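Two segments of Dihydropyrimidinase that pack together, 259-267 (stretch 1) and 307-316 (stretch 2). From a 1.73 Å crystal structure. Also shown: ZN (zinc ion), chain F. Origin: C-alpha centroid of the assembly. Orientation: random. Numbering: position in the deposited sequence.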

# COMPACT_ATOMS: atom_id res chain seq x y z
N VAL A 259 3.41 16.90 -4.16
CA VAL A 259 2.58 16.46 -5.26
C VAL A 259 1.15 16.88 -4.92
O VAL A 259 0.63 16.54 -3.84
CB VAL A 259 2.64 14.92 -5.42
CG1 VAL A 259 1.58 14.43 -6.48
CG2 VAL A 259 4.09 14.50 -5.81
N TYR A 260 0.54 17.61 -5.86
CA TYR A 260 -0.83 18.13 -5.71
C TYR A 260 -1.67 17.61 -6.83
O TYR A 260 -1.15 17.23 -7.87
CB TYR A 260 -0.82 19.69 -5.82
CG TYR A 260 0.16 20.27 -4.84
CD1 TYR A 260 1.45 20.61 -5.25
CD2 TYR A 260 -0.12 20.30 -3.48
CE1 TYR A 260 2.42 21.03 -4.34
CE2 TYR A 260 0.83 20.79 -2.57
CZ TYR A 260 2.10 21.15 -3.03
OH TYR A 260 3.05 21.63 -2.16
N GLY A 261 -3.00 17.54 -6.61
CA GLY A 261 -3.92 17.04 -7.64
C GLY A 261 -5.18 17.87 -7.78
O GLY A 261 -5.73 18.41 -6.80
N GLU A 262 -5.67 17.92 -9.03
CA GLU A 262 -6.87 18.63 -9.41
C GLU A 262 -7.88 17.59 -9.89
O GLU A 262 -7.50 16.61 -10.54
CB GLU A 262 -6.50 19.48 -10.62
CG GLU A 262 -7.63 20.29 -11.25
CD GLU A 262 -7.11 20.90 -12.57
OE1 GLU A 262 -7.22 20.22 -13.63
OE2 GLU A 262 -6.53 22.01 -12.50
N THR A 263 -9.19 17.83 -9.67
CA THR A 263 -10.17 17.08 -10.49
C THR A 263 -11.17 18.07 -11.09
O THR A 263 -10.94 19.29 -11.01
CB THR A 263 -10.80 15.90 -9.73
OG1 THR A 263 -11.50 15.04 -10.67
CG2 THR A 263 -11.74 16.43 -8.62
N CYS A 264 -12.17 17.57 -11.81
CA CYS A 264 -13.03 18.42 -12.62
C CYS A 264 -14.46 17.93 -12.44
O CYS A 264 -14.66 16.72 -12.18
CB CYS A 264 -12.66 18.29 -14.11
SG CYS A 264 -10.89 18.59 -14.49
N PRO A 265 -15.46 18.81 -12.66
CA PRO A 265 -16.83 18.42 -12.39
C PRO A 265 -17.25 17.20 -13.21
O PRO A 265 -18.01 16.37 -12.73
CB PRO A 265 -17.64 19.64 -12.83
CG PRO A 265 -16.69 20.81 -12.69
CD PRO A 265 -15.33 20.24 -13.01
N GLN A 266 -16.80 17.13 -14.47
CA GLN A 266 -17.19 15.98 -15.35
C GLN A 266 -16.80 14.62 -14.78
O GLN A 266 -17.53 13.64 -14.95
CB GLN A 266 -16.67 16.15 -16.80
CG GLN A 266 -15.11 16.35 -16.97
CD GLN A 266 -14.71 17.82 -16.77
OE1 GLN A 266 -15.30 18.53 -15.96
NE2 GLN A 266 -13.68 18.25 -17.48
N TYR A 267 -15.72 14.57 -14.01
CA TYR A 267 -15.29 13.27 -13.47
C TYR A 267 -15.99 12.96 -12.15
O TYR A 267 -15.96 11.84 -11.71
CB TYR A 267 -13.75 13.20 -13.33
CG TYR A 267 -13.07 13.51 -14.64
CD1 TYR A 267 -12.29 14.67 -14.80
CD2 TYR A 267 -13.22 12.63 -15.74
CE1 TYR A 267 -11.70 14.98 -16.03
CE2 TYR A 267 -12.60 12.91 -16.96
CZ TYR A 267 -11.84 14.08 -17.10
OH TYR A 267 -11.23 14.33 -18.32
N GLY A 307 -8.36 15.76 1.51
CA GLY A 307 -7.19 16.65 1.20
C GLY A 307 -6.12 16.01 0.31
O GLY A 307 -5.00 16.50 0.25
N ILE A 308 -6.43 14.86 -0.27
CA ILE A 308 -5.52 14.18 -1.21
C ILE A 308 -5.52 14.86 -2.62
O ILE A 308 -4.48 14.94 -3.25
CB ILE A 308 -5.95 12.68 -1.38
CG1 ILE A 308 -5.73 11.95 -0.04
CG2 ILE A 308 -5.13 11.98 -2.51
CD1 ILE A 308 -6.52 10.63 0.15
N LEU A 309 -6.68 15.36 -3.03
CA LEU A 309 -6.80 16.33 -4.16
C LEU A 309 -7.14 17.68 -3.59
O LEU A 309 -7.86 17.75 -2.55
CB LEU A 309 -7.97 15.92 -5.09
CG LEU A 309 -7.70 14.54 -5.74
CD1 LEU A 309 -8.94 14.22 -6.58
CD2 LEU A 309 -6.42 14.55 -6.66
N GLN A 310 -6.54 18.74 -4.15
CA GLN A 310 -6.64 20.09 -3.51
C GLN A 310 -7.51 21.11 -4.27
O GLN A 310 -7.91 22.13 -3.70
CB GLN A 310 -5.25 20.69 -3.26
CG GLN A 310 -4.39 19.90 -2.25
CD GLN A 310 -3.87 18.58 -2.86
OE1 GLN A 310 -3.90 17.51 -2.22
NE2 GLN A 310 -3.45 18.64 -4.09
N THR A 311 -7.78 20.85 -5.55
CA THR A 311 -8.43 21.88 -6.40
C THR A 311 -9.43 21.25 -7.38
O THR A 311 -9.36 20.04 -7.70
CB THR A 311 -7.42 22.66 -7.28
OG1 THR A 311 -6.76 21.71 -8.16
CG2 THR A 311 -6.38 23.38 -6.40
N VAL A 312 -10.34 22.09 -7.87
CA VAL A 312 -11.22 21.67 -8.99
C VAL A 312 -11.12 22.71 -10.10
O VAL A 312 -11.36 23.91 -9.88
CB VAL A 312 -12.69 21.53 -8.55
CG1 VAL A 312 -13.59 21.21 -9.80
CG2 VAL A 312 -12.84 20.43 -7.51
N GLY A 313 -10.71 22.25 -11.28
CA GLY A 313 -10.71 23.10 -12.45
C GLY A 313 -11.72 22.54 -13.44
O GLY A 313 -12.23 21.44 -13.25
N SER A 314 -12.02 23.29 -14.50
CA SER A 314 -13.05 22.81 -15.46
C SER A 314 -12.45 21.99 -16.62
O SER A 314 -13.14 21.09 -17.13
CB SER A 314 -13.84 24.00 -16.07
OG SER A 314 -12.94 24.87 -16.74
N ASP A 315 -11.22 22.31 -17.06
CA ASP A 315 -10.71 21.83 -18.39
C ASP A 315 -11.73 22.28 -19.47
O ASP A 315 -12.07 21.53 -20.42
CB ASP A 315 -10.42 20.30 -18.46
CG ASP A 315 -9.59 19.89 -19.67
OD1 ASP A 315 -8.89 20.78 -20.25
OD2 ASP A 315 -9.67 18.68 -20.05
N HIS A 316 -12.17 23.52 -19.36
CA HIS A 316 -13.13 24.06 -20.35
C HIS A 316 -12.44 24.06 -21.72
O HIS A 316 -11.44 24.75 -21.92
CB HIS A 316 -13.50 25.50 -19.99
CG HIS A 316 -14.57 26.07 -20.87
ND1 HIS A 316 -15.83 25.52 -20.94
CD2 HIS A 316 -14.56 27.14 -21.70
CE1 HIS A 316 -16.56 26.22 -21.79
NE2 HIS A 316 -15.81 27.21 -22.28
ZN ZN F . -6.76 20.72 -20.39
O HOH W 1 -11.66 17.01 -19.37

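A short run of parallel pairing, Glu-262 with Thr-311 and Thr-263 with Val-312, anchors this contact, and the side chains are fitted around its backbone ladder. Gly-261 O accepts from Gln-310 N at 2.8 Å and, weakly, from Thr-311 N at 3.4 Å. Thr-263 N then donates to Thr-311 O at 3.0 Å, and Thr-263 O receives Gly-313 N, also at 3.0 Å. The CA hydrogens fill in between: Val-312 CA lies 3.1 Å from Thr-263 O, and Cys-264 CA lies 3.2 Å from Gly-313 O.

The paired residues alternate between the faces of the sheet. Glu-262 and Thr-311 share one face. Glu-262 leaves the strand with chi1 and chi2 both t, an extended start that carries its carboxylate away from the backbone before chi3 turns to 88°; both carboxylate oxygens are hydrogen-bonded elsewhere in the structure, so the buried acid is satisfied. Thr-311 takes chi1 p, which brings its OG1 to 3.3 Å from Glu-262 CB. On the other face, Thr-263 and Val-312 are both t and meet through methyls, Thr-263 CG2 to Val-312 CG2 at 4.3 Å. Beta-branched residues suit such extended backbone, and threonine here offers a methyl to its neighbour while its hydroxyl bonds elsewhere.

Leu-309, in the m,t rotamer, starts sideways but brings its end nearer, placing CD1 4.0 Å from Thr-263 CB. Its other methyl uses the room left by glycine: an ideal CB on Gly-261 would sit 2.4 Å from Leu-309 CD2, a clash. Gly-313 is also confined, though less severely: an ideal CB there would be a tight 3.1 Å from Glu-262 OE2. Both glycines let backbone and neighbouring side chains close up.

Past the ladder, stretch 1 turns into a helix, and the contact passes to side chains. Pro-265 rests its CD 3.8 Å from Val-312 CG1, extending the apolar patch. Gln-266 also points sideways at CB, but chi1 p and chi2 m fold the amide back so that NE2 donates to Ser-314 O at 2.9 Å, nearly straight at 168°. That amide nitrogen also donates to a water 3.0 Å from NE2, which in turn donates to Tyr-267 OH at 2.9 Å and Asp-315 OD2 at 2.7 Å.

Asp-315 divides its carboxylate: OD2 takes the water, while OD1 binds the zinc ion at 2.1 Å. With its CA-to-CB bond toward stretch 1 and chi1 t, it serves packing and metal together. The rule to read is backbone pairing first, glycine where neighbours need room, and buried polar ends given partners.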